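Gluconate kinase (Lactobacillus acidophilus, PDB 3LL3) binds ATP and d-xylulose and probably transfers a phosphate from ATP to a sugar or sugar acid such as gluconate. Local coordinates at residues 198-201 with 202-205. Sequence-based numbering, arbitrary orientation.
Sequences KIKK and EQLP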
ATOM      1  N   LYS A 198     -40.970  10.765  16.796  1.00 30.45           N
ATOM      2  CA  LYS A 198     -42.209  10.404  17.471  1.00 35.88           C
ATOM      3  C   LYS A 198     -41.918  10.100  18.938  1.00 36.24           C
ATOM      4  O   LYS A 198     -42.485   9.179  19.555  1.00 33.12           O
ATOM      5  CB  LYS A 198     -42.893   9.254  16.738  1.00 37.72           C
ATOM      6  CG  LYS A 198     -43.200   9.629  15.280  1.00 34.96           C
ATOM      7  CD  LYS A 198     -43.614   8.424  14.470  1.00 42.99           C
ATOM      8  CE  LYS A 198     -43.950   8.803  13.033  1.00 42.49           C
ATOM      9  NZ  LYS A 198     -44.494   7.611  12.349  1.00 48.74           N
ATOM     10  N   ILE A 199     -41.004  10.902  19.478  1.00 34.06           N
ATOM     11  CA  ILE A 199     -40.618  10.831  20.878  1.00 35.00           C
ATOM     12  C   ILE A 199     -41.057  12.131  21.537  1.00 34.94           C
ATOM     13  O   ILE A 199     -40.961  13.205  20.932  1.00 33.67           O
ATOM     14  CB  ILE A 199     -39.080  10.698  21.011  1.00 35.16           C
ATOM     15  CG1 ILE A 199     -38.605   9.357  20.445  1.00 36.64           C
ATOM     16  CG2 ILE A 199     -38.630  10.883  22.442  1.00 34.18           C
ATOM     17  CD1 ILE A 199     -39.355   8.169  20.986  1.00 36.97           C
ATOM     18  N   LYS A 200     -41.550  12.034  22.766  1.00 33.54           N
ATOM     19  CA  LYS A 200     -41.886  13.215  23.540  1.00 34.78           C
ATOM     20  C   LYS A 200     -40.759  13.537  24.516  1.00 35.49           C
ATOM     21  O   LYS A 200     -40.058  12.643  25.005  1.00 34.21           O
ATOM     22  CB  LYS A 200     -43.191  13.001  24.302  1.00 35.92           C
ATOM     23  CG  LYS A 200     -44.380  12.727  23.396  1.00 40.26           C
ATOM     24  CD  LYS A 200     -44.591  13.878  22.424  1.00 43.29           C
ATOM     25  CE  LYS A 200     -45.521  14.945  23.000  1.00 49.49           C
ATOM     26  NZ  LYS A 200     -45.603  16.134  22.092  1.00 52.25           N
ATOM     27  N   LYS A 201     -40.603  14.824  24.786  1.00 36.54           N
ATOM     28  CA  LYS A 201     -39.636  15.330  25.749  1.00 37.98           C
ATOM     29  C   LYS A 201     -39.730  14.573  27.081  1.00 38.85           C
ATOM     30  O   LYS A 201     -38.715  14.295  27.722  1.00 36.38           O
ATOM     31  CB  LYS A 201     -39.860  16.839  25.898  1.00 41.42           C
ATOM     32  CG  LYS A 201     -39.652  17.439  27.254  1.00 45.62           C
ATOM     33  CD  LYS A 201     -40.334  18.804  27.330  1.00 43.25           C
ATOM     34  CE  LYS A 201     -41.727  18.673  27.918  1.00 51.01           C
ATOM     35  NZ  LYS A 201     -42.652  19.789  27.552  1.00 53.85           N
ATOM     36  N   GLU A 202     -40.950  14.203  27.471  1.00 36.08           N
ATOM     37  CA  GLU A 202     -41.174  13.428  28.682  1.00 34.47           C
ATOM     38  C   GLU A 202     -40.593  12.014  28.619  1.00 33.30           C
ATOM     39  O   GLU A 202     -40.501  11.344  29.638  1.00 34.82           O
ATOM     40  CB  GLU A 202     -42.679  13.354  29.009  1.00 37.79           C
ATOM     41  CG  GLU A 202     -43.290  14.682  29.466  1.00 40.00           C
ATOM     42  CD  GLU A 202     -43.498  15.670  28.324  1.00 42.22           C
ATOM     43  OE1 GLU A 202     -43.547  15.235  27.150  1.00 40.69           O
ATOM     44  OE2 GLU A 202     -43.613  16.886  28.602  1.00 45.12           O
ATOM     45  N   GLN A 203     -40.216  11.547  27.435  1.00 32.10           N
ATOM     46  CA  GLN A 203     -39.643  10.209  27.312  1.00 32.07           C
ATOM     47  C   GLN A 203     -38.118  10.232  27.412  1.00 31.20           C
ATOM     48  O   GLN A 203     -37.465   9.199  27.273  1.00 30.04           O
ATOM     49  CB  GLN A 203     -40.041   9.571  25.994  1.00 29.22           C
ATOM     50  CG  GLN A 203     -41.489   9.148  25.919  1.00 34.46           C
ATOM     51  CD  GLN A 203     -41.875   8.804  24.511  1.00 35.81           C
ATOM     52  OE1 GLN A 203     -42.023   9.689  23.670  1.00 34.87           O
ATOM     53  NE2 GLN A 203     -42.006   7.512  24.227  1.00 37.81           N
ATOM     54  N   LEU A 204     -37.566  11.417  27.645  1.00 30.24           N
ATOM     55  CA  LEU A 204     -36.119  11.593  27.771  1.00 30.83           C
ATOM     56  C   LEU A 204     -35.759  12.167  29.135  1.00 30.85           C
ATOM     57  O   LEU A 204     -36.554  12.886  29.739  1.00 31.32           O
ATOM     58  CB  LEU A 204     -35.612  12.532  26.680  1.00 28.14           C
ATOM     59  CG  LEU A 204     -35.874  12.023  25.267  1.00 29.75           C
ATOM     60  CD1 LEU A 204     -35.594  13.127  24.270  1.00 28.07           C
ATOM     61  CD2 LEU A 204     -35.034  10.764  24.989  1.00 29.79           C
ATOM     62  N   PRO A 205     -34.538  11.888  29.612  1.00 31.99           N
ATOM     63  CA  PRO A 205     -34.172  12.458  30.914  1.00 28.17           C
ATOM     64  C   PRO A 205     -34.226  13.978  30.857  1.00 28.37           C
ATOM     65  O   PRO A 205     -34.071  14.545  29.782  1.00 29.18           O
ATOM     66  CB  PRO A 205     -32.710  12.015  31.090  1.00 30.38           C
ATOM     67  CG  PRO A 205     -32.497  10.895  30.096  1.00 30.83           C
ATOM     68  CD  PRO A 205     -33.415  11.193  28.959  1.00 29.74           C
TER
HETATM   69  O   HOH W   1     -42.379   6.797  21.389  1.00 41.52           O
HETATM   70  O   HOH W   2     -44.572   9.475  22.165  1.00 43.55           O
HETATM   71  O   HOH W   3     -36.572  15.682  28.786  1.00 33.77           O
HETATM   72  O   HOH W   4     -44.095  17.289  25.653  1.00 43.65           O
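Gln203 sends its CG back beside its own backbone N (chi1 -72°) and then runs extended through chi2, 168°, which carries the amide past the carbonyl of Lys200 to that residue's N-H. There OE1 takes a nearly straight hydrogen bond from Lys200 N at 2.6 Å, with the donor in the carbonyl plane of the amide. The backbone answers in the other direction: Gln203 N donates to Lys200 O at 2.7 Å. Side chain and main chain of one glutamine thus grip both polar backbone atoms of Lys200, closing a short 3-10 turn that Leu204 N extends with a bond to Lys201 O. Water 1 links Gln203 NE2 to Lys198 O, while water 2 donates to OE1, giving that oxygen a second partner. Replacing Gln203 by an alanine would probably leave the N-H of Lys200 without its acceptor and Ala151 O without the NE2 donor, and break the water link to Lys198 O. Ile199 CG2 packs against Leu204 CG at 4.1 Å, with Gln203 CB close by. On the exposed side, Lys201 NZ forms a salt bridge with Glu202 OE2, its detailed geometry doubtful because OE2 crowds Lys201 CE. Lys198, with its positive phi, ends helix 191-197 in a Schellman motif, and the turn, a structural connection in the N-terminal FGGY region away from the ligand sites, leads into strand 206-208. Ile199 and Leu204 both rest on Leu194 of that helix and on Trp154 of strand 153-155, while Gln203 NE2 donates a hydrogen bond to Ala151 O just before the same strand.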